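Local structure of carbohydrate kinase, FGGY (3H6E) at residues Thr259-Thr273 with Arg291-Ile304. The protein probably phosphorylates a carbohydrate as a kinase of the FGGY family. Residues are numbered along the deposited sequence; the frame is centred on the assembly and turned at random.
Sequences TWFIAMRLPATPVDT and RPVPSARFMGGREI
The indole of Trp-260 lies between two side chains of 291-304: the CG methylene of Met-299 rests over the centre of its six-membered ring, and the guanidinium of Arg-297 comes to the opposite face. That cation-pi contact is off-centre, with Arg-297 CZ 4.0 Å from the ring centroid and the two planes 74° apart. NE and NH2 of Arg-297 lie nearest CZ3 and CH2 of the ring. Bends at its second and third torsions fold the arginine back over the indole, and its NE is salt-bridged to Asp-281. Met-299 SE stands obliquely, 4.3 Å from the same centroid, a Met-aromatic contact. With alanine at this position, Arg-297 is likely to lose its aromatic partner and Met-299 the surface it packs on.

Phe-261 takes the CA of Gly-300 over one ring face, 3.8 Å from CA to centroid. The Phe-298 ring crosses that of Phe-261 obliquely, planes at 54°, its CE1 3.5 Å from Phe-261 CB. Between strands 261-266 and 292-298, antiparallel neighbours in the C-terminal-domain sheet, Phe-261 and Ala-263 each exchange two backbone hydrogen bonds with Phe-298 and Ala-296. Arg-265 N adds a nearly straight bond to Pro-294 O, 2.9 Å long.

Farther on, Pro-267 CG packs on Pro-294 CD at 3.5 Å, and Val-271 CG2 touches Pro-294 CG. Arg-291 grips Pro-267 O end-on with NH1 and NH2, the oxygen lying in the guanidinium plane. Each end of this antiparallel strand pair thus carries an arginine: Asp-281 probably helps hold one cation against the indole face, and the other anchors the Pro-267 carbonyl through two N-H groups.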
loop_
_atom_site.group_PDB
_atom_site.type_symbol
_atom_site.label_atom_id
_atom_site.label_comp_id
_atom_site.label_asym_id
_atom_site.label_seq_id
_atom_site.Cartn_x
_atom_site.Cartn_y
_atom_site.Cartn_z
ATOM N N THR A 259 10.027 -5.326 -2.109
ATOM C CA THR A 259 10.322 -5.146 -3.528
ATOM C C THR A 259 10.193 -3.665 -3.878
ATOM O O THR A 259 11.062 -3.093 -4.532
ATOM C CB THR A 259 9.392 -5.972 -4.431
ATOM O OG1 THR A 259 9.652 -7.367 -4.239
ATOM C CG2 THR A 259 9.640 -5.630 -5.887
ATOM N N TRP A 260 9.107 -3.052 -3.419
ATOM C CA TRP A 260 8.909 -1.620 -3.568
ATOM C C TRP A 260 9.160 -0.892 -2.249
ATOM O O TRP A 260 8.653 -1.289 -1.198
ATOM C CB TRP A 260 7.484 -1.318 -4.041
ATOM C CG TRP A 260 7.247 -1.561 -5.498
ATOM C CD1 TRP A 260 6.816 -2.721 -6.080
ATOM C CD2 TRP A 260 7.413 -0.617 -6.562
ATOM N NE1 TRP A 260 6.714 -2.559 -7.441
ATOM C CE2 TRP A 260 7.073 -1.276 -7.763
ATOM C CE3 TRP A 260 7.822 0.721 -6.618
ATOM C CZ2 TRP A 260 7.124 -0.642 -9.003
ATOM C CZ3 TRP A 260 7.875 1.347 -7.853
ATOM C CH2 TRP A 260 7.528 0.667 -9.027
ATOM N N PHE A 261 9.953 0.171 -2.314
ATOM C CA PHE A 261 10.070 1.110 -1.210
ATOM C C PHE A 261 9.076 2.234 -1.476
ATOM O O PHE A 261 9.165 2.913 -2.496
ATOM C CB PHE A 261 11.484 1.680 -1.141
ATOM C CG PHE A 261 12.500 0.735 -0.571
ATOM C CD1 PHE A 261 12.445 -0.621 -0.850
ATOM C CD2 PHE A 261 13.532 1.210 0.223
ATOM C CE1 PHE A 261 13.390 -1.488 -0.332
ATOM C CE2 PHE A 261 14.483 0.350 0.740
ATOM C CZ PHE A 261 14.412 -1.000 0.466
ATOM N N ILE A 262 8.119 2.418 -0.573
ATOM C CA ILE A 262 7.073 3.412 -0.779
ATOM C C ILE A 262 6.963 4.387 0.382
ATOM O O ILE A 262 6.742 3.987 1.524
ATOM C CB ILE A 262 5.698 2.757 -1.004
ATOM C CG1 ILE A 262 5.764 1.755 -2.157
ATOM C CG2 ILE A 262 4.640 3.821 -1.278
ATOM C CD1 ILE A 262 4.468 1.019 -2.400
ATOM N N ALA A 263 7.121 5.669 0.078
ATOM C CA ALA A 263 6.960 6.719 1.070
ATOM C C ALA A 263 5.551 7.293 0.995
ATOM O O ALA A 263 5.157 7.860 -0.024
ATOM C CB ALA A 263 7.994 7.814 0.859
HETATM N N MSE A 264 4.795 7.138 2.078
HETATM C CA MSE A 264 3.460 7.707 2.163
HETATM C C MSE A 264 3.406 8.730 3.286
HETATM O O MSE A 264 3.511 8.384 4.465
HETATM C CB MSE A 264 2.433 6.606 2.396
HETATM C CG MSE A 264 2.475 5.509 1.341
HETATM SE SE MSE A 264 1.263 4.038 1.749
HETATM C CE MSE A 264 -0.436 4.970 1.517
ATOM N N ARG A 265 3.252 9.995 2.915
ATOM C CA ARG A 265 3.276 11.075 3.890
ATOM C C ARG A 265 1.884 11.452 4.387
ATOM O O ARG A 265 0.924 11.488 3.620
ATOM C CB ARG A 265 3.967 12.307 3.305
ATOM C CG ARG A 265 3.786 13.559 4.137
ATOM C CD ARG A 265 4.394 14.770 3.467
ATOM N NE ARG A 265 4.120 15.981 4.232
ATOM C CZ ARG A 265 4.349 17.217 3.803
ATOM N NH1 ARG A 265 4.860 17.423 2.601
ATOM N NH2 ARG A 265 4.058 18.246 4.581
ATOM N N LEU A 266 1.789 11.735 5.680
ATOM C CA LEU A 266 0.553 12.216 6.282
ATOM C C LEU A 266 0.742 13.675 6.667
ATOM O O LEU A 266 1.111 13.980 7.802
ATOM C CB LEU A 266 0.209 11.390 7.520
ATOM C CG LEU A 266 0.222 9.874 7.311
ATOM C CD1 LEU A 266 0.251 9.118 8.636
ATOM C CD2 LEU A 266 -0.961 9.447 6.457
ATOM N N PRO A 267 0.498 14.586 5.717
ATOM C CA PRO A 267 0.783 16.009 5.932
ATOM C C PRO A 267 -0.042 16.611 7.072
ATOM O O PRO A 267 -1.208 16.263 7.250
ATOM C CB PRO A 267 0.396 16.654 4.593
ATOM C CG PRO A 267 0.365 15.521 3.602
ATOM C CD PRO A 267 -0.086 14.335 4.389
ATOM N N ALA A 268 0.576 17.498 7.843
ATOM C CA ALA A 268 -0.123 18.214 8.900
ATOM C C ALA A 268 -0.614 19.545 8.350
ATOM O O ALA A 268 -1.454 20.217 8.952
ATOM C CB ALA A 268 0.794 18.431 10.094
ATOM N N THR A 269 -0.068 19.918 7.197
ATOM C CA THR A 269 -0.499 21.114 6.485
ATOM C C THR A 269 -1.036 20.738 5.106
ATOM O O THR A 269 -0.777 19.642 4.609
ATOM C CB THR A 269 0.662 22.109 6.312
ATOM O OG1 THR A 269 1.753 21.463 5.640
ATOM C CG2 THR A 269 1.134 22.614 7.666
ATOM N N PRO A 270 -1.805 21.643 4.485
ATOM C CA PRO A 270 -2.248 21.402 3.109
ATOM C C PRO A 270 -1.052 21.431 2.167
ATOM O O PRO A 270 -0.211 22.320 2.288
ATOM C CB PRO A 270 -3.169 22.591 2.823
ATOM C CG PRO A 270 -3.559 23.122 4.171
ATOM C CD PRO A 270 -2.374 22.879 5.047
ATOM N N VAL A 271 -0.966 20.474 1.250
ATOM C CA VAL A 271 0.141 20.444 0.304
ATOM C C VAL A 271 -0.357 20.580 -1.137
ATOM O O VAL A 271 -1.520 20.307 -1.439
ATOM C CB VAL A 271 0.998 19.168 0.464
ATOM C CG1 VAL A 271 1.556 19.082 1.871
ATOM C CG2 VAL A 271 0.177 17.937 0.157
ATOM N N ASP A 272 0.533 21.019 -2.020
ATOM C CA ASP A 272 0.187 21.250 -3.415
ATOM C C ASP A 272 0.573 20.042 -4.255
ATOM O O ASP A 272 1.622 20.035 -4.897
ATOM C CB ASP A 272 0.903 22.501 -3.929
ATOM C CG ASP A 272 0.376 22.965 -5.272
ATOM O OD1 ASP A 272 -0.434 22.230 -5.876
ATOM O OD2 ASP A 272 0.770 24.065 -5.722
ATOM N N THR A 273 -0.280 19.025 -4.252
ATOM C CA THR A 273 0.018 17.773 -4.946
ATOM C C THR A 273 -0.007 17.895 -6.471
ATOM O O THR A 273 0.672 17.136 -7.167
ATOM C CB THR A 273 -0.933 16.644 -4.503
ATOM O OG1 THR A 273 -2.281 17.129 -4.499
ATOM C CG2 THR A 273 -0.573 16.172 -3.107
ATOM N N ARG A 291 -8.245 13.013 2.999
ATOM C CA ARG A 291 -7.109 13.923 2.871
ATOM C C ARG A 291 -6.001 13.322 2.008
ATOM O O ARG A 291 -5.643 12.153 2.165
ATOM C CB ARG A 291 -6.558 14.288 4.255
ATOM C CG ARG A 291 -7.245 15.479 4.922
ATOM C CD ARG A 291 -7.004 15.490 6.435
ATOM N NE ARG A 291 -5.878 14.640 6.830
ATOM C CZ ARG A 291 -4.610 15.043 6.903
ATOM N NH1 ARG A 291 -4.284 16.297 6.611
ATOM N NH2 ARG A 291 -3.662 14.185 7.269
ATOM N N PRO A 292 -5.450 14.123 1.089
ATOM C CA PRO A 292 -4.392 13.633 0.197
ATOM C C PRO A 292 -3.184 13.056 0.939
ATOM O O PRO A 292 -2.726 13.604 1.942
ATOM C CB PRO A 292 -3.994 14.885 -0.593
ATOM C CG PRO A 292 -5.223 15.731 -0.585
ATOM C CD PRO A 292 -5.866 15.495 0.755
ATOM N N VAL A 293 -2.684 11.939 0.424
ATOM C CA VAL A 293 -1.520 11.263 0.972
ATOM C C VAL A 293 -0.417 11.236 -0.076
ATOM O O VAL A 293 -0.323 10.289 -0.860
ATOM C CB VAL A 293 -1.863 9.821 1.369
ATOM C CG1 VAL A 293 -0.607 9.056 1.778
ATOM C CG2 VAL A 293 -2.910 9.808 2.474
ATOM N N PRO A 294 0.413 12.288 -0.103
ATOM C CA PRO A 294 1.503 12.375 -1.078
ATOM C C PRO A 294 2.416 11.159 -0.982
ATOM O O PRO A 294 2.796 10.758 0.118
ATOM C CB PRO A 294 2.249 13.643 -0.653
ATOM C CG PRO A 294 1.217 14.471 0.028
ATOM C CD PRO A 294 0.322 13.491 0.737
ATOM N N SER A 295 2.757 10.581 -2.131
ATOM C CA SER A 295 3.524 9.343 -2.162
ATOM C C SER A 295 4.645 9.372 -3.193
ATOM O O SER A 295 4.527 10.007 -4.235
ATOM C CB SER A 295 2.598 8.161 -2.450
ATOM O OG SER A 295 1.425 8.239 -1.656
ATOM N N ALA A 296 5.733 8.673 -2.889
ATOM C CA ALA A 296 6.832 8.504 -3.830
ATOM C C ALA A 296 7.423 7.119 -3.641
ATOM O O ALA A 296 7.722 6.722 -2.516
ATOM C CB ALA A 296 7.891 9.562 -3.610
ATOM N N ARG A 297 7.579 6.374 -4.730
ATOM C CA ARG A 297 8.201 5.058 -4.640
ATOM C C ARG A 297 9.406 4.860 -5.552
ATOM O O ARG A 297 9.694 5.672 -6.435
ATOM C CB ARG A 297 7.186 3.918 -4.854
ATOM C CG ARG A 297 5.821 4.316 -5.399
ATOM C CD ARG A 297 5.871 4.765 -6.847
ATOM N NE ARG A 297 5.882 3.670 -7.821
ATOM C CZ ARG A 297 4.800 2.991 -8.205
ATOM N NH1 ARG A 297 3.621 3.266 -7.667
ATOM N NH2 ARG A 297 4.896 2.028 -9.115
ATOM N N PHE A 298 10.112 3.768 -5.292
ATOM C CA PHE A 298 11.156 3.258 -6.167
ATOM C C PHE A 298 11.358 1.800 -5.769
ATOM O O PHE A 298 11.105 1.428 -4.625
ATOM C CB PHE A 298 12.453 4.068 -6.043
ATOM C CG PHE A 298 13.226 3.808 -4.781
ATOM C CD1 PHE A 298 12.838 4.384 -3.582
ATOM C CD2 PHE A 298 14.360 3.010 -4.797
ATOM C CE1 PHE A 298 13.555 4.155 -2.418
ATOM C CE2 PHE A 298 15.084 2.778 -3.638
ATOM C CZ PHE A 298 14.677 3.352 -2.444
HETATM N N MSE A 299 11.783 0.973 -6.714
HETATM C CA MSE A 299 11.859 -0.460 -6.464
HETATM C C MSE A 299 13.108 -0.852 -5.697
HETATM O O MSE A 299 13.923 -1.641 -6.174
HETATM C CB MSE A 299 11.756 -1.235 -7.772
HETATM C CG MSE A 299 10.322 -1.435 -8.217
HETATM SE SE MSE A 299 10.159 -2.842 -9.539
HETATM C CE MSE A 299 10.705 -1.803 -11.084
ATOM N N GLY A 300 13.236 -0.305 -4.495
ATOM C CA GLY A 300 14.400 -0.523 -3.661
ATOM C C GLY A 300 14.818 -1.971 -3.534
ATOM O O GLY A 300 15.944 -2.322 -3.874
ATOM N N GLY A 301 13.912 -2.811 -3.045
ATOM C CA GLY A 301 14.216 -4.211 -2.805
ATOM C C GLY A 301 14.703 -4.951 -4.035
ATOM O O GLY A 301 15.510 -5.875 -3.936
ATOM N N ARG A 302 14.212 -4.545 -5.199
ATOM C CA ARG A 302 14.582 -5.191 -6.451
ATOM C C ARG A 302 16.022 -4.868 -6.838
ATOM O O ARG A 302 16.743 -5.719 -7.362
ATOM C CB ARG A 302 13.632 -4.765 -7.569
ATOM C CG ARG A 302 14.142 -5.080 -8.962
ATOM C CD ARG A 302 14.252 -6.577 -9.191
ATOM N NE ARG A 302 12.943 -7.226 -9.220
ATOM C CZ ARG A 302 12.213 -7.381 -10.322
ATOM N NH1 ARG A 302 12.664 -6.938 -11.490
ATOM N NH2 ARG A 302 11.033 -7.985 -10.255
ATOM N N GLU A 303 16.438 -3.633 -6.579
ATOM C CA GLU A 303 17.788 -3.206 -6.925
ATOM C C GLU A 303 18.804 -3.850 -5.993
ATOM O O GLU A 303 19.832 -4.369 -6.432
ATOM C CB GLU A 303 17.895 -1.684 -6.869
ATOM C CG GLU A 303 16.730 -0.972 -7.546
ATOM C CD GLU A 303 17.028 0.481 -7.847
ATOM O OE1 GLU A 303 18.162 0.777 -8.277
ATOM O OE2 GLU A 303 16.129 1.327 -7.658
ATOM N N ILE A 304 18.506 -3.822 -4.701
ATOM C CA ILE A 304 19.347 -4.482 -3.717
ATOM C C ILE A 304 19.570 -5.950 -4.094
ATOM O O ILE A 304 20.697 -6.446 -4.046
ATOM C CB ILE A 304 18.735 -4.382 -2.308
ATOM C CG1 ILE A 304 18.771 -2.927 -1.821
ATOM C CG2 ILE A 304 19.470 -5.297 -1.346
ATOM C CD1 ILE A 304 18.231 -2.720 -0.411
#